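Local coordinates for 3-dehydroshikimate dehydratase (Pseudomonas putida, PDB 5HMQ), which converts 3-dehydroshikimate to protocatechuate and water with the help of a divalent metal ion, linking quinate and shikimate breakdown to aromatic catabolism, at residues 8-13 / 32-37; 138-143 / 203-208; 193-198 / 240-245; 197-202 / 218-223. All coordinates share one frame; numbering follows the deposited sequence.

Contact 1 (8-13 / 32-37); sequences ATVSLS and EIFEND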
# COMPACT_ATOMS: atom_id res chain seq x y z
N ALA C 8 3.97 16.63 -11.45
CA ALA C 8 4.25 17.35 -10.22
C ALA C 8 4.82 16.41 -9.16
O ALA C 8 4.39 15.26 -9.04
CB ALA C 8 3.00 18.04 -9.69
N THR C 9 5.80 16.90 -8.40
CA THR C 9 6.43 16.07 -7.37
C THR C 9 5.44 15.67 -6.29
O THR C 9 5.63 14.65 -5.62
CB THR C 9 7.62 16.79 -6.76
OG1 THR C 9 7.23 18.10 -6.32
CG2 THR C 9 8.76 16.90 -7.76
N VAL C 10 4.39 16.47 -6.08
CA VAL C 10 3.37 16.13 -5.09
C VAL C 10 2.63 14.85 -5.46
O VAL C 10 1.96 14.25 -4.61
CB VAL C 10 2.40 17.31 -4.89
CG1 VAL C 10 1.42 17.41 -6.05
CG2 VAL C 10 1.68 17.21 -3.55
N SER C 11 2.74 14.40 -6.71
CA SER C 11 2.10 13.17 -7.16
C SER C 11 2.81 11.91 -6.68
O SER C 11 2.28 10.81 -6.86
CB SER C 11 1.99 13.14 -8.69
OG SER C 11 1.36 14.31 -9.17
N LEU C 12 4.00 12.04 -6.10
CA LEU C 12 4.80 10.91 -5.66
C LEU C 12 5.14 11.06 -4.18
O LEU C 12 4.93 12.12 -3.58
CB LEU C 12 6.09 10.79 -6.48
CG LEU C 12 5.97 10.81 -8.01
CD1 LEU C 12 7.36 10.81 -8.64
CD2 LEU C 12 5.16 9.63 -8.50
N SER C 13 5.64 9.98 -3.60
CA SER C 13 6.20 10.00 -2.26
C SER C 13 7.71 9.78 -2.34
O SER C 13 8.24 9.33 -3.36
CB SER C 13 5.55 8.93 -1.37
OG SER C 13 5.84 7.62 -1.85
N GLU C 32 7.13 19.41 -12.31
CA GLU C 32 6.68 20.55 -11.52
C GLU C 32 7.26 20.40 -10.12
O GLU C 32 7.05 19.38 -9.46
CB GLU C 32 5.15 20.64 -11.44
CG GLU C 32 4.38 20.11 -12.64
CD GLU C 32 2.87 20.19 -12.43
OE1 GLU C 32 2.44 20.90 -11.50
OE2 GLU C 32 2.12 19.53 -13.18
N ILE C 33 8.00 21.41 -9.67
CA ILE C 33 8.56 21.41 -8.32
C ILE C 33 7.49 21.94 -7.37
O ILE C 33 7.14 23.12 -7.41
CB ILE C 33 9.85 22.24 -8.24
CG1 ILE C 33 10.96 21.56 -9.04
CG2 ILE C 33 10.27 22.41 -6.79
CD1 ILE C 33 11.46 20.27 -8.41
N PHE C 34 6.97 21.06 -6.53
CA PHE C 34 6.05 21.46 -5.47
C PHE C 34 6.86 22.09 -4.35
O PHE C 34 7.84 21.51 -3.88
CB PHE C 34 5.27 20.24 -4.98
CG PHE C 34 4.08 20.57 -4.11
CD1 PHE C 34 2.97 21.20 -4.64
CD2 PHE C 34 4.07 20.22 -2.76
CE1 PHE C 34 1.87 21.49 -3.84
CE2 PHE C 34 2.98 20.51 -1.96
CZ PHE C 34 1.88 21.14 -2.50
N GLU C 35 6.47 23.30 -3.93
CA GLU C 35 7.31 24.08 -3.03
C GLU C 35 7.56 23.34 -1.72
O GLU C 35 8.67 23.42 -1.16
CB GLU C 35 6.68 25.44 -2.74
CG GLU C 35 7.55 26.30 -1.84
CD GLU C 35 7.03 27.71 -1.68
OE1 GLU C 35 5.81 27.92 -1.82
OE2 GLU C 35 7.85 28.62 -1.40
N ASN C 36 6.56 22.63 -1.20
CA ASN C 36 6.73 21.91 0.06
C ASN C 36 7.84 20.87 -0.04
O ASN C 36 8.50 20.57 0.96
CB ASN C 36 5.42 21.26 0.49
CG ASN C 36 5.37 20.95 1.97
OD1 ASN C 36 5.77 21.77 2.80
ND2 ASN C 36 4.89 19.76 2.32
N ASP C 37 8.04 20.30 -1.23
CA ASP C 37 9.13 19.34 -1.41
C ASP C 37 10.49 20.00 -1.26
O ASP C 37 11.42 19.40 -0.72
CB ASP C 37 9.00 18.66 -2.77
CG ASP C 37 7.88 17.64 -2.82
OD1 ASP C 37 7.75 16.86 -1.85
OD2 ASP C 37 7.12 17.62 -3.80
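One face of the Phe34 ring carries Val10, whose CG2 sits over the middle of the ring, 3.9 Å from the centroid and 10° off the normal, a CH-pi contact. Phe34 CG and Val10 CG2 each lie anti to their own backbone N, which brings ring and methyl together; Val10 CB also approaches Phe34 CG to 3.7 Å. Gln63 and Pro64 touch the Phe34 side chain as well. Two carboxylates take part: that of Glu32 lies against Ala8, with Glu32 OE1 3.4 Å from Ala8 CB, and its oxygens are bonded to Ser239 and Gln63, among others. The carboxylate of Asp37 meets the Thr9 hydroxyl, OG1 donating to OD2 over 2.6 Å through the anti lone pair, while Asp37 OD1 pairs with Lys19.

Thr9 OG1 is thus gripped twice, for it also accepts from Phe34 N at 3.0 Å and a fairly straight 161°. Its crowded position between backbone N and carbonyl carbon, chi1 52°, points it at both partners. Phe34 occupies the N-cap of helix 35-40, so this one hydroxyl ties the 3-10 segment 9-11 to both the cap and the first turn. Behind it, Thr9 N donates to Glu32 O at 3.0 Å, beside the parallel bridge of Ala8 with Glu32. Such parallel pairing belongs to the first two strands of a TIM barrel, whose C-terminal ends here lead into a 3-10 segment and a helix beside the metal site.

Contact 2 (138-143 / 203-208); sequences LAWGRH and DVLEWS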
# COMPACT_ATOMS: atom_id res chain seq x y z
N LEU C 138 -8.98 27.35 -8.70
CA LEU C 138 -9.38 26.26 -7.83
C LEU C 138 -10.89 26.14 -7.85
O LEU C 138 -11.61 27.14 -7.86
CB LEU C 138 -8.89 26.50 -6.40
CG LEU C 138 -7.38 26.66 -6.23
CD1 LEU C 138 -7.02 26.97 -4.79
CD2 LEU C 138 -6.65 25.41 -6.71
N ALA C 139 -11.38 24.89 -7.88
CA ALA C 139 -12.82 24.66 -7.92
C ALA C 139 -13.54 25.26 -6.72
O ALA C 139 -14.76 25.46 -6.78
CB ALA C 139 -13.12 23.17 -8.02
N TRP C 140 -12.83 25.54 -5.63
CA TRP C 140 -13.40 26.16 -4.44
C TRP C 140 -12.92 27.60 -4.25
O TRP C 140 -12.94 28.10 -3.13
CB TRP C 140 -13.07 25.32 -3.21
CG TRP C 140 -11.62 25.03 -3.06
CD1 TRP C 140 -10.70 25.76 -2.37
CD2 TRP C 140 -10.91 23.92 -3.63
NE1 TRP C 140 -9.46 25.17 -2.46
CE2 TRP C 140 -9.56 24.05 -3.24
CE3 TRP C 140 -11.28 22.83 -4.43
CZ2 TRP C 140 -8.58 23.12 -3.61
CZ3 TRP C 140 -10.31 21.92 -4.80
CH2 TRP C 140 -8.97 22.07 -4.39
N GLY C 141 -12.49 28.25 -5.33
CA GLY C 141 -12.08 29.64 -5.22
C GLY C 141 -13.21 30.54 -4.76
O GLY C 141 -14.38 30.33 -5.09
N ARG C 142 -12.85 31.56 -3.98
CA ARG C 142 -13.85 32.47 -3.43
C ARG C 142 -14.57 33.26 -4.51
O ARG C 142 -15.80 33.40 -4.48
CB ARG C 142 -13.21 33.41 -2.41
CG ARG C 142 -14.20 34.39 -1.82
CD ARG C 142 -15.10 33.75 -0.80
NE ARG C 142 -15.91 34.76 -0.13
CZ ARG C 142 -16.97 35.35 -0.69
NH1 ARG C 142 -17.34 35.03 -1.93
NH2 ARG C 142 -17.65 36.27 -0.02
N HIS C 143 -13.83 33.79 -5.48
CA HIS C 143 -14.41 34.57 -6.57
C HIS C 143 -14.15 33.98 -7.95
O HIS C 143 -14.94 34.22 -8.86
CB HIS C 143 -13.90 36.01 -6.55
CG HIS C 143 -14.18 36.74 -5.27
ND1 HIS C 143 -15.46 37.04 -4.85
CD2 HIS C 143 -13.35 37.23 -4.32
CE1 HIS C 143 -15.40 37.68 -3.70
NE2 HIS C 143 -14.13 37.81 -3.35
N ASP C 203 -17.67 17.09 -1.10
CA ASP C 203 -17.05 18.41 -1.06
C ASP C 203 -15.83 18.41 -1.97
O ASP C 203 -14.93 17.58 -1.83
CB ASP C 203 -16.65 18.75 0.38
CG ASP C 203 -15.97 20.10 0.50
OD1 ASP C 203 -16.65 21.13 0.33
OD2 ASP C 203 -14.74 20.12 0.76
N VAL C 204 -15.81 19.36 -2.92
CA VAL C 204 -14.82 19.31 -3.99
C VAL C 204 -13.41 19.45 -3.45
O VAL C 204 -12.46 18.89 -4.00
CB VAL C 204 -15.15 20.37 -5.06
CG1 VAL C 204 -14.22 20.23 -6.25
CG2 VAL C 204 -16.59 20.22 -5.51
N LEU C 205 -13.24 20.18 -2.34
CA LEU C 205 -11.92 20.32 -1.74
C LEU C 205 -11.40 18.98 -1.22
O LEU C 205 -10.25 18.61 -1.47
CB LEU C 205 -11.96 21.35 -0.62
CG LEU C 205 -10.68 21.48 0.22
CD1 LEU C 205 -9.71 22.48 -0.36
CD2 LEU C 205 -11.03 21.86 1.65
N GLU C 206 -12.25 18.25 -0.50
CA GLU C 206 -11.85 16.92 -0.03
C GLU C 206 -11.79 15.92 -1.17
O GLU C 206 -10.95 15.02 -1.17
CB GLU C 206 -12.83 16.44 1.05
CG GLU C 206 -13.09 17.44 2.17
CD GLU C 206 -11.94 17.54 3.16
OE1 GLU C 206 -11.11 16.61 3.20
OE2 GLU C 206 -11.88 18.54 3.90
N TRP C 207 -12.68 16.07 -2.16
CA TRP C 207 -12.62 15.25 -3.37
C TRP C 207 -11.28 15.40 -4.08
O TRP C 207 -10.69 14.41 -4.51
CB TRP C 207 -13.78 15.66 -4.29
CG TRP C 207 -13.99 14.83 -5.52
CD1 TRP C 207 -13.34 13.68 -5.87
CD2 TRP C 207 -14.93 15.09 -6.57
NE1 TRP C 207 -13.81 13.22 -7.08
CE2 TRP C 207 -14.79 14.06 -7.52
CE3 TRP C 207 -15.88 16.09 -6.79
CZ2 TRP C 207 -15.57 14.01 -8.68
CZ3 TRP C 207 -16.65 16.04 -7.94
CH2 TRP C 207 -16.49 15.01 -8.87
N SER C 208 -10.78 16.63 -4.19
CA SER C 208 -9.49 16.85 -4.84
C SER C 208 -8.34 16.37 -3.97
O SER C 208 -7.34 15.87 -4.49
CB SER C 208 -9.31 18.34 -5.15
OG SER C 208 -8.03 18.59 -5.70
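The indole of Trp140 is the main bump of the loop 138-143, and it lies across the first turn of helix 204-211. Leu205 CD1 presses on one face at the five-membered ring, 3.5 Å from its centroid and 24° off the normal, with the closest approach, 3.3 Å, to Trp140 CE2. The two side chains cross at about a right angle, so the leucine meets the ring face with the tip of its methyl, a CH-pi contact. Leu138 CB backs the opposite face, 4.1 Å above the plane, which leaves the ring sandwiched between its own loop and the helix.

The far rim of the indole reaches into the hollow between Val204 and Ser208, one turn apart on the helix: Trp140 CZ3 comes 3.7 Å from Ser208 CB and 3.8 Å from Val204 O. Ser208 OG meets the ring in plane at its edge; the hydroxyl itself is bonded to Arg212. In this TIM barrel the contact joins the loop after strand 132-136 to the helix in the loop after strand 189-194, and the side chain of Ser208 comes within about 7 Å of the magnesium ion. Trp140 is the third residue of a type I turn from Leu138 to Gly141 and points toward the helix, its CG in the crowded position between backbone N and carbonyl carbon, chi1 53°. Ala139 makes a smaller bump beside it, its CB packed 3.6 Å from Val204 CG1. His170 of helix 168-172 meets the Trp140 ring, and Glu206, which points away from the loop, reaches Arg597 of the second subunit in a salt bridge.

Contact 3 (193-198 / 240-245); sequences QMADAP and LEIFND. With MG (magnesium ion), chain K.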
# COMPACT_ATOMS: atom_id res chain seq x y z
N GLN C 193 -2.56 20.61 -16.53
CA GLN C 193 -2.44 19.55 -15.53
C GLN C 193 -3.58 18.56 -15.73
O GLN C 193 -4.75 18.94 -15.65
CB GLN C 193 -2.48 20.12 -14.11
CG GLN C 193 -1.35 21.07 -13.77
CD GLN C 193 -1.51 21.64 -12.38
OE1 GLN C 193 -2.63 21.88 -11.92
NE2 GLN C 193 -0.39 21.85 -11.68
N MSE C 194 -3.24 17.30 -15.98
CA MSE C 194 -4.25 16.26 -16.07
C MSE C 194 -4.38 15.55 -14.73
O MSE C 194 -3.38 15.18 -14.11
CB MSE C 194 -3.90 15.25 -17.16
CG MSE C 194 -3.70 15.86 -18.54
SE MSE C 194 -5.21 16.90 -19.20
CE MSE C 194 -6.57 15.50 -19.24
N ALA C 195 -5.62 15.38 -14.27
CA ALA C 195 -5.89 14.65 -13.04
C ALA C 195 -7.25 13.99 -13.17
O ALA C 195 -8.26 14.68 -13.35
CB ALA C 195 -5.86 15.58 -11.82
N ASP C 196 -7.29 12.67 -13.03
CA ASP C 196 -8.54 11.92 -13.08
C ASP C 196 -9.05 11.67 -11.67
O ASP C 196 -8.33 11.86 -10.68
CB ASP C 196 -8.33 10.61 -13.84
CG ASP C 196 -9.61 10.07 -14.45
OD1 ASP C 196 -10.68 10.66 -14.19
OD2 ASP C 196 -9.54 9.07 -15.19
N ALA C 197 -10.30 11.22 -11.58
CA ALA C 197 -10.93 10.96 -10.29
C ALA C 197 -12.24 10.21 -10.45
O ALA C 197 -12.89 10.31 -11.50
CB ALA C 197 -11.18 12.28 -9.54
N PRO C 198 -12.67 9.44 -9.45
CA PRO C 198 -14.04 8.92 -9.46
C PRO C 198 -15.04 10.04 -9.26
O PRO C 198 -14.77 11.04 -8.59
CB PRO C 198 -14.05 7.94 -8.29
CG PRO C 198 -13.02 8.48 -7.36
CD PRO C 198 -11.93 9.03 -8.24
N LEU C 240 0.84 16.08 -15.00
CA LEU C 240 0.02 15.29 -14.09
C LEU C 240 0.13 15.89 -12.70
O LEU C 240 1.24 16.18 -12.23
CB LEU C 240 0.47 13.83 -14.06
CG LEU C 240 0.40 13.06 -15.37
CD1 LEU C 240 1.22 11.79 -15.26
CD2 LEU C 240 -1.04 12.74 -15.72
N GLU C 241 -1.00 16.05 -12.02
CA GLU C 241 -1.01 16.57 -10.65
C GLU C 241 -1.95 15.71 -9.81
O GLU C 241 -3.17 15.85 -9.90
CB GLU C 241 -1.40 18.04 -10.59
CG GLU C 241 -1.21 18.65 -9.20
CD GLU C 241 -1.82 20.02 -9.06
OE1 GLU C 241 -2.87 20.28 -9.69
OE2 GLU C 241 -1.27 20.85 -8.30
N ILE C 242 -1.37 14.83 -9.00
CA ILE C 242 -2.08 14.06 -8.00
C ILE C 242 -1.55 14.47 -6.64
O ILE C 242 -0.39 14.87 -6.51
CB ILE C 242 -1.86 12.54 -8.23
CG1 ILE C 242 -2.30 12.15 -9.64
CG2 ILE C 242 -2.57 11.69 -7.18
CD1 ILE C 242 -3.67 12.63 -9.99
N PHE C 243 -2.40 14.38 -5.62
CA PHE C 243 -2.00 14.76 -4.26
C PHE C 243 -1.91 13.48 -3.44
O PHE C 243 -2.92 13.00 -2.92
CB PHE C 243 -2.97 15.77 -3.66
CG PHE C 243 -3.02 17.07 -4.41
CD1 PHE C 243 -1.96 17.97 -4.35
CD2 PHE C 243 -4.13 17.41 -5.17
CE1 PHE C 243 -2.00 19.17 -5.04
CE2 PHE C 243 -4.18 18.61 -5.87
CZ PHE C 243 -3.12 19.49 -5.80
N ASN C 244 -0.71 12.94 -3.33
CA ASN C 244 -0.43 11.82 -2.44
C ASN C 244 0.26 12.32 -1.16
O ASN C 244 0.49 13.52 -0.97
CB ASN C 244 0.41 10.77 -3.17
CG ASN C 244 -0.47 9.76 -3.90
OD1 ASN C 244 -1.69 9.81 -3.81
ND2 ASN C 244 0.16 8.85 -4.64
N ASP C 245 0.59 11.38 -0.28
CA ASP C 245 1.31 11.69 0.94
C ASP C 245 0.52 12.50 1.96
O ASP C 245 -0.56 13.01 1.65
MG MG K . -3.82 22.04 -10.27
O HOH W 1 -2.29 23.05 -9.42
O HOH W 2 -4.74 22.16 -8.53
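The tight end of this contact is the metal. Gln193 OE1 binds the magnesium ion at 2.0 Å and Glu241 OE1 binds it at 2.1 Å, while Glu136, Asp167 and two waters supply the other ligands. Sharing the ion brings Gln193 OE1 and Glu241 OE1 to 2.8 Å, with no hydrogen bond between them; the amide and carboxylate planes are 52° apart. Just behind, the parallel bridge of Met194 (selenomethionine) with Leu240 holds the last two barrel strands together, Glu241 N donating to Met194 O over a longish 3.3 Å. Ala195 CB then touches Ile242 CD1 at 4.1 Å, and beyond this the two loops diverge: Phe243 and Asn244 are partly exposed, and the Asp245 side chain is not modelled. Two coordination positions are filled by water; water 1 donates to Glu241 OE2 at 2.7 Å and accepts only weakly from Gln193 NE2.

Glu32 accepts from Gln193 NE2 and Gln63 donates to Glu241 OE2, a second shell that orients both ligands. The negative charge of three carboxylate ligands would probably be offset only in part by the ion, which probably polarises its waters in this catalytic centre.

Contact 4 (197-202 / 218-223); sequences APILAM and GEMDMA
Asp221 OD1 is held twice, by a salt bridge to Arg273 and by the N-H of Gly224, which makes Asp221 the N-cap of helix 222-231. Between the two segments, Glu219 OE2 and Ala197 O each take one hydrogen bond. Ile199 N donates to Glu219 OE2 over 2.8 Å at 147°, entering along the anti lone pair, and Pro198 CA is a neighbour 3.4 Å from OE2. The Glu219 chain runs extended beyond CG, so its end reaches over to the backbone of Pro198 and Ile199, and Glu219 CG rests 3.6 Å from Ile199 CG1. The second bond is donated in the opposite direction, backbone to backbone: Glu219 N to Ala197 O over 3.0 Å, almost straight at 173°, although the donor stands 52° out of the carbonyl plane. Gly218 comes close beside them, its CA 4.3 Å from Ala197 CA, with no side chain between the backbones.

Under this polar exchange runs the selenomethionine Met220, its chain extended beyond CG. Met220 CG meets Ile199 CD1 at 3.8 Å, and Met220 SE reaches Ala197 CB at 4.1 Å; Phe169 and Trp207 pack on the same side chain. Asp196 fixes the loop from behind, accepting from Met220 N and weakly from Gly218 N. Pro198 also packs on Ile509 of the second subunit. In the TIM barrel, the contact joins the loop after strand 189-194 to the start of helix 222-231. Glu219 is exposed and so probably ionised; since Ile199 N-H is a neutral donor, its bond to OE2 is probably a charge-assisted hydrogen bond and not a salt bridge.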
# COMPACT_ATOMS: atom_id res chain seq x y z
N ALA C 197 -10.30 11.22 -11.58
CA ALA C 197 -10.93 10.96 -10.29
C ALA C 197 -12.24 10.21 -10.45
O ALA C 197 -12.89 10.31 -11.50
CB ALA C 197 -11.18 12.28 -9.54
N PRO C 198 -12.67 9.44 -9.45
CA PRO C 198 -14.04 8.92 -9.46
C PRO C 198 -15.04 10.04 -9.26
O PRO C 198 -14.77 11.04 -8.59
CB PRO C 198 -14.05 7.94 -8.29
CG PRO C 198 -13.02 8.48 -7.36
CD PRO C 198 -11.93 9.03 -8.24
N ILE C 199 -16.22 9.87 -9.86
CA ILE C 199 -17.29 10.84 -9.69
C ILE C 199 -17.94 10.60 -8.33
O ILE C 199 -18.54 9.55 -8.09
CB ILE C 199 -18.32 10.74 -10.82
CG1 ILE C 199 -17.64 10.92 -12.18
CG2 ILE C 199 -19.39 11.81 -10.65
CD1 ILE C 199 -16.84 12.19 -12.31
N LEU C 200 -17.83 11.59 -7.44
CA LEU C 200 -18.32 11.47 -6.08
C LEU C 200 -19.13 12.70 -5.71
O LEU C 200 -18.76 13.83 -6.05
CB LEU C 200 -17.14 11.30 -5.10
CG LEU C 200 -16.26 10.08 -5.35
CD1 LEU C 200 -14.94 10.22 -4.60
CD2 LEU C 200 -17.00 8.81 -4.89
N ALA C 201 -20.23 12.48 -4.99
CA ALA C 201 -21.05 13.58 -4.47
C ALA C 201 -20.42 14.06 -3.17
O ALA C 201 -20.89 13.81 -2.06
CB ALA C 201 -22.49 13.14 -4.27
N MSE C 202 -19.31 14.76 -3.33
CA MSE C 202 -18.42 15.07 -2.22
C MSE C 202 -17.99 16.53 -2.26
O MSE C 202 -17.97 17.14 -3.33
CB MSE C 202 -17.21 14.15 -2.27
CG MSE C 202 -16.28 14.22 -1.08
SE MSE C 202 -14.82 12.97 -1.34
CE MSE C 202 -13.92 13.16 0.36
N GLY C 218 -9.78 6.88 -13.22
CA GLY C 218 -11.03 7.36 -12.67
C GLY C 218 -12.13 7.27 -13.71
O GLY C 218 -12.06 6.42 -14.60
N GLU C 219 -13.13 8.14 -13.62
CA GLU C 219 -14.25 8.09 -14.56
C GLU C 219 -14.52 9.45 -15.20
O GLU C 219 -15.61 9.67 -15.73
CB GLU C 219 -15.51 7.55 -13.89
CG GLU C 219 -15.65 7.91 -12.43
CD GLU C 219 -16.57 6.97 -11.68
OE1 GLU C 219 -17.04 5.98 -12.28
OE2 GLU C 219 -16.82 7.22 -10.48
N MSE C 220 -13.55 10.36 -15.16
CA MSE C 220 -13.68 11.64 -15.85
C MSE C 220 -13.25 11.51 -17.31
O MSE C 220 -12.46 10.62 -17.65
CB MSE C 220 -12.86 12.72 -15.15
CG MSE C 220 -13.44 13.17 -13.82
SE MSE C 220 -12.29 14.41 -12.86
CE MSE C 220 -13.55 15.01 -11.51
N ASP C 221 -13.76 12.39 -18.16
CA ASP C 221 -13.51 12.33 -19.60
C ASP C 221 -12.26 13.16 -19.89
O ASP C 221 -12.33 14.35 -20.23
CB ASP C 221 -14.72 12.84 -20.37
CG ASP C 221 -14.55 12.70 -21.88
OD1 ASP C 221 -13.66 11.95 -22.32
OD2 ASP C 221 -15.32 13.34 -22.62
N MSE C 222 -11.10 12.52 -19.76
CA MSE C 222 -9.81 13.17 -19.96
C MSE C 222 -9.62 13.63 -21.40
O MSE C 222 -9.20 14.76 -21.65
CB MSE C 222 -8.69 12.20 -19.58
CG MSE C 222 -8.78 11.70 -18.15
SE MSE C 222 -7.91 12.89 -16.89
CE MSE C 222 -9.39 13.81 -16.12
N ALA C 223 -9.91 12.73 -22.34
CA ALA C 223 -9.74 13.06 -23.75
C ALA C 223 -10.65 14.21 -24.17
O ALA C 223 -10.27 15.05 -24.98
CB ALA C 223 -10.00 11.83 -24.62

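Overall arrangement
All four contacts belong to the TIM-barrel domain but differ in depth. Contact 3 is buried; the other three are partly buried, with exposed residues taking part in contact 4 alone. Contacts 1 and 3 work on the same sheet and meet through Ser11 with Ile242 and Ala8 with Leu240, where the last strand joins the first and closes the barrel. Contacts 3 and 4 share Ala197 and Pro198: the chain passes from the metal ligand at the end of strand 189-194 to a loop held by one backbone bond and one carboxylate bond. Contact 2 relies on apolar and CH-pi packing without a hydrogen bond across it, and its helix sends Trp207 against contacts 3 and 4.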